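Local coordinates for 7,8-dihydro-6-hydroxymethylpterin pyrophosphokinase-dihydropteroate synthase (Plasmodium falciparum, PDB 6JWS), which probably catalyses two successive steps of folate synthesis, pyrophosphorylation of 6-hydroxymethyl-7,8-dihydropterin by ATP and condensation of the resulting diphosphate with 4-aminobenzoate to give 7,8-dihydropteroate, at residues P444-S447 against E448-V452; I484-N487 against V488-C492. The protein carries 1 engineered substitution. One frame throughout, in Å; residues are numbered along the deposited sequence.

Two side-chain N-caps open neighbouring helices in the pterin-binding part of the chain, which is a TIM barrel. Contact 1 comes first, where the loop after strand 428-432 enters helix 448-464; contact 2 follows strand 478-482 and opens helix 486-494. Their centres lie about 12 Å apart, and a serine caps one helix, an asparagine the other. The two helices meet directly: R449 NH2 forms a salt bridge with E491 OE2 at 2.7 Å, while E448 and R449 pack on V488. Adjacent helices of the barrel's outer layer are thus joined near their N-terminal ends by a salt bridge and by side-chain packing on V488.

Contact 1: residues P444-S447 against E448-V452; sequences PKIS and ERDLV
The backbone passes from an extended loop at I446 and S447 straight into the first turn of a helix, and S447 O accepts from L451 N at 3.0 Å. The side chain of S447 serves the turn as well: its OG takes the N-H of D450 at 3.2 Å, with an N-H...O angle of 152°. A chi1 of 72° sets OG between the backbone N and the carbonyl carbon, turned back over the first turn. Two waters lie beside the cap. One molecule accepts from S447 N and donates to D450 OD2, bridging the loop to the carboxylate; a second is hydrogen-bonded to S447 OG at 2.7 Å and gives D450 OD2 a weak bond. R449 NH1 forms a salt bridge with the other carboxylate oxygen, D450 OD1, at 2.7 Å, meeting it nearly along the C-O axis and in the guanidinium plane. On the apolar side, I446 CG1 lies 3.8 Å from L451 CG, the two side chains crossing at a slant. L451 also reaches V397, N398 and F402 of helix 397-402, whereas E448 OE2 is hydrogen-bonded to T483 OG1. The bond that S447 OG accepts from D450 N is a serine N-cap, while S447 O takes part in the first backbone bond of helix 448-464, which here follows a strand of the TIM barrel.

Contact 2: residues I484-N487 against V488-C492; sequences INYN and VFKEC
N485 caps helix 486-494 by accepting V488 N on its side-chain oxygen OD1 at 3.1 Å, an asparagine N-cap at the start of the helix in a beta-alpha-beta unit of the TIM barrel. The donor lies in the carbonyl plane of the amide and uses a lone pair of OD1. With CG anti to the backbone N (chi1 -173°), the amide swings across the V488 side chain at about a right angle, and V488 CG2 sits 3.7 Å from OD1. The backbone oxygen of the same asparagine begins the helical pattern: N485 O takes F489 N at 2.9 Å, almost straight at 175°. Y486 O and N487 O continue it, accepting from K490 N and E491 N. Farther out, V488, F489 and C492 turn to I481 of strand 478-482, and F489 also meets L501 of strand 500-503, so the helix covers the sheet with its apolar side. K490 NZ forms a salt bridge with D494. The K490 chain and the Y486 side chain run side by side in the same direction, K490 CD approaching the ring obliquely at 3.8 Å from Y486 CE1.

Contact 1: residues P444-S447 against E448-V452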
loop_
_atom_site.group_PDB
_atom_site.type_symbol
_atom_site.label_atom_id
_atom_site.label_comp_id
_atom_site.label_asym_id
_atom_site.label_seq_id
_atom_site.Cartn_x
_atom_site.Cartn_y
_atom_site.Cartn_z
ATOM N N PRO B 444 -27.337 33.350 9.494
ATOM C CA PRO B 444 -27.040 34.337 10.533
ATOM C C PRO B 444 -28.218 34.574 11.478
ATOM O O PRO B 444 -28.173 35.472 12.320
ATOM C CB PRO B 444 -26.715 35.592 9.705
ATOM C CG PRO B 444 -27.591 35.463 8.468
ATOM C CD PRO B 444 -27.763 33.974 8.227
ATOM N N LYS B 445 -29.252 33.734 11.345
ATOM C CA LYS B 445 -30.510 33.939 12.043
ATOM C C LYS B 445 -30.684 32.889 13.141
ATOM O O LYS B 445 -31.402 33.128 14.106
ATOM C CB LYS B 445 -31.669 34.003 11.039
ATOM C CG LYS B 445 -32.749 35.040 11.337
ATOM C CD LYS B 445 -32.355 36.477 11.027
ATOM C CE LYS B 445 -32.707 37.455 12.132
ATOM N NZ LYS B 445 -34.169 37.655 12.276
ATOM N N ILE B 446 -30.021 31.737 12.998
ATOM C CA ILE B 446 -30.004 30.728 14.050
ATOM C C ILE B 446 -28.561 30.466 14.497
ATOM O O ILE B 446 -27.657 30.340 13.677
ATOM C CB ILE B 446 -30.772 29.454 13.626
ATOM C CG1 ILE B 446 -30.171 28.176 14.214
ATOM C CG2 ILE B 446 -30.893 29.354 12.117
ATOM C CD1 ILE B 446 -30.793 27.737 15.512
ATOM N N SER B 447 -28.350 30.397 15.811
ATOM C CA SER B 447 -27.007 30.373 16.363
ATOM C C SER B 447 -26.389 28.972 16.254
ATOM O O SER B 447 -27.104 27.976 16.084
ATOM C CB SER B 447 -27.017 30.870 17.783
ATOM O OG SER B 447 -27.611 29.902 18.629
ATOM N N GLU B 448 -25.050 28.910 16.378
ATOM C CA GLU B 448 -24.314 27.651 16.440
ATOM C C GLU B 448 -24.860 26.786 17.572
ATOM O O GLU B 448 -25.153 25.608 17.391
ATOM C CB GLU B 448 -22.806 27.893 16.610
ATOM C CG GLU B 448 -21.978 26.610 16.804
ATOM C CD GLU B 448 -20.471 26.823 16.971
ATOM O OE1 GLU B 448 -20.027 27.985 17.021
ATOM O OE2 GLU B 448 -19.732 25.830 17.067
ATOM N N ARG B 449 -25.013 27.394 18.740
ATOM C CA ARG B 449 -25.447 26.669 19.920
ATOM C C ARG B 449 -26.795 26.004 19.667
ATOM O O ARG B 449 -27.003 24.875 20.095
ATOM C CB ARG B 449 -25.520 27.633 21.112
ATOM C CG ARG B 449 -26.016 26.984 22.388
ATOM C CD ARG B 449 -27.525 27.049 22.531
ATOM N NE ARG B 449 -27.937 26.225 23.661
ATOM C CZ ARG B 449 -29.135 25.664 23.790
ATOM N NH1 ARG B 449 -30.060 25.850 22.863
ATOM N NH2 ARG B 449 -29.388 24.910 24.846
ATOM N N ASP B 450 -27.707 26.713 18.988
ATOM C CA ASP B 450 -29.055 26.208 18.737
ATOM C C ASP B 450 -29.071 25.174 17.610
ATOM O O ASP B 450 -30.004 24.377 17.532
ATOM C CB ASP B 450 -30.075 27.323 18.463
ATOM C CG ASP B 450 -30.482 28.096 19.711
ATOM O OD1 ASP B 450 -30.532 27.487 20.818
ATOM O OD2 ASP B 450 -30.718 29.306 19.577
ATOM N N LEU B 451 -28.047 25.192 16.743
ATOM C CA LEU B 451 -27.914 24.158 15.729
ATOM C C LEU B 451 -27.513 22.841 16.372
ATOM O O LEU B 451 -28.129 21.824 16.041
ATOM C CB LEU B 451 -26.927 24.565 14.637
ATOM C CG LEU B 451 -27.469 25.579 13.632
ATOM C CD1 LEU B 451 -26.366 26.043 12.697
ATOM C CD2 LEU B 451 -28.625 24.988 12.834
ATOM N N VAL B 452 -26.536 22.866 17.301
ATOM C CA VAL B 452 -25.933 21.615 17.752
ATOM C C VAL B 452 -26.488 21.128 19.088
ATOM O O VAL B 452 -26.641 19.921 19.267
ATOM C CB VAL B 452 -24.383 21.613 17.775
ATOM C CG1 VAL B 452 -23.797 21.845 16.398
ATOM C CG2 VAL B 452 -23.815 22.626 18.753
HETATM O O HOH W 1 -30.665 31.006 17.680
HETATM O O HOH W 2 -28.206 31.001 21.000
#

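Contact 2: residues I484-N487 against V488-C492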
loop_
_atom_site.group_PDB
_atom_site.type_symbol
_atom_site.label_atom_id
_atom_site.label_comp_id
_atom_site.label_asym_id
_atom_site.label_seq_id
_atom_site.Cartn_x
_atom_site.Cartn_y
_atom_site.Cartn_z
ATOM N N ILE B 484 -15.069 26.124 17.703
ATOM C CA ILE B 484 -13.973 26.921 18.238
ATOM C C ILE B 484 -14.512 27.754 19.399
ATOM O O ILE B 484 -13.801 28.615 19.954
ATOM C CB ILE B 484 -13.374 27.837 17.153
ATOM C CG1 ILE B 484 -14.396 28.870 16.656
ATOM C CG2 ILE B 484 -12.784 27.014 16.009
ATOM C CD1 ILE B 484 -13.853 29.810 15.588
ATOM N N ASN B 485 -15.769 27.481 19.767
ATOM C CA ASN B 485 -16.491 28.406 20.622
ATOM C C ASN B 485 -16.565 27.891 22.055
ATOM O O ASN B 485 -17.180 26.869 22.343
ATOM C CB ASN B 485 -17.832 28.839 20.024
ATOM C CG ASN B 485 -18.485 29.920 20.852
ATOM O OD1 ASN B 485 -19.171 29.626 21.837
ATOM N ND2 ASN B 485 -18.241 31.173 20.491
ATOM N N TYR B 486 -15.926 28.639 22.951
ATOM C CA TYR B 486 -15.931 28.363 24.374
ATOM C C TYR B 486 -17.338 28.075 24.916
ATOM O O TYR B 486 -17.544 27.048 25.566
ATOM C CB TYR B 486 -15.296 29.543 25.105
ATOM C CG TYR B 486 -15.228 29.344 26.593
ATOM C CD1 TYR B 486 -16.310 29.654 27.409
ATOM C CD2 TYR B 486 -14.077 28.864 27.184
ATOM C CE1 TYR B 486 -16.254 29.479 28.778
ATOM C CE2 TYR B 486 -13.994 28.692 28.557
ATOM C CZ TYR B 486 -15.094 28.984 29.350
ATOM O OH TYR B 486 -15.015 28.817 30.703
ATOM N N ASN B 487 -18.300 28.980 24.671
ATOM C CA ASN B 487 -19.623 28.853 25.276
ATOM C C ASN B 487 -20.321 27.577 24.810
ATOM O O ASN B 487 -20.936 26.880 25.615
ATOM C CB ASN B 487 -20.484 30.108 25.091
ATOM C CG ASN B 487 -20.096 31.181 26.090
ATOM O OD1 ASN B 487 -19.575 30.878 27.157
ATOM N ND2 ASN B 487 -20.306 32.442 25.755
ATOM N N VAL B 488 -20.194 27.262 23.519
ATOM C CA VAL B 488 -20.796 26.059 22.969
ATOM C C VAL B 488 -20.151 24.843 23.628
ATOM O O VAL B 488 -20.848 23.999 24.193
ATOM C CB VAL B 488 -20.699 26.034 21.428
ATOM C CG1 VAL B 488 -20.989 24.649 20.848
ATOM C CG2 VAL B 488 -21.615 27.083 20.796
ATOM N N PHE B 489 -18.811 24.787 23.616
ATOM C CA PHE B 489 -18.136 23.640 24.193
ATOM C C PHE B 489 -18.497 23.475 25.668
ATOM O O PHE B 489 -18.690 22.345 26.109
ATOM C CB PHE B 489 -16.613 23.659 23.997
ATOM C CG PHE B 489 -15.955 22.332 24.346
ATOM C CD1 PHE B 489 -16.242 21.181 23.626
ATOM C CD2 PHE B 489 -15.048 22.227 25.393
ATOM C CE1 PHE B 489 -15.647 19.965 23.943
ATOM C CE2 PHE B 489 -14.424 21.019 25.681
ATOM C CZ PHE B 489 -14.741 19.883 24.974
ATOM N N LYS B 490 -18.554 24.587 26.424
ATOM C CA LYS B 490 -18.866 24.537 27.850
ATOM C C LYS B 490 -20.240 23.902 28.108
ATOM O O LYS B 490 -20.378 23.024 28.948
ATOM C CB LYS B 490 -18.744 25.925 28.497
ATOM C CG LYS B 490 -19.020 25.950 29.995
ATOM C CD LYS B 490 -18.761 27.306 30.651
ATOM C CE LYS B 490 -19.464 27.474 31.986
ATOM N NZ LYS B 490 -19.275 26.300 32.871
ATOM N N GLU B 491 -21.258 24.317 27.364
ATOM C CA GLU B 491 -22.595 23.785 27.591
ATOM C C GLU B 491 -22.614 22.293 27.255
ATOM O O GLU B 491 -23.339 21.533 27.888
ATOM C CB GLU B 491 -23.639 24.558 26.777
ATOM C CG GLU B 491 -25.074 24.198 27.143
ATOM C CD GLU B 491 -26.178 24.816 26.296
ATOM O OE1 GLU B 491 -25.875 25.605 25.381
ATOM O OE2 GLU B 491 -27.347 24.482 26.534
ATOM N N CYS B 492 -21.795 21.873 26.282
ATOM C CA CYS B 492 -21.764 20.473 25.888
ATOM C C CYS B 492 -21.112 19.622 26.968
ATOM O O CYS B 492 -21.653 18.581 27.314
ATOM C CB CYS B 492 -21.058 20.264 24.558
ATOM S SG CYS B 492 -21.990 20.944 23.167
#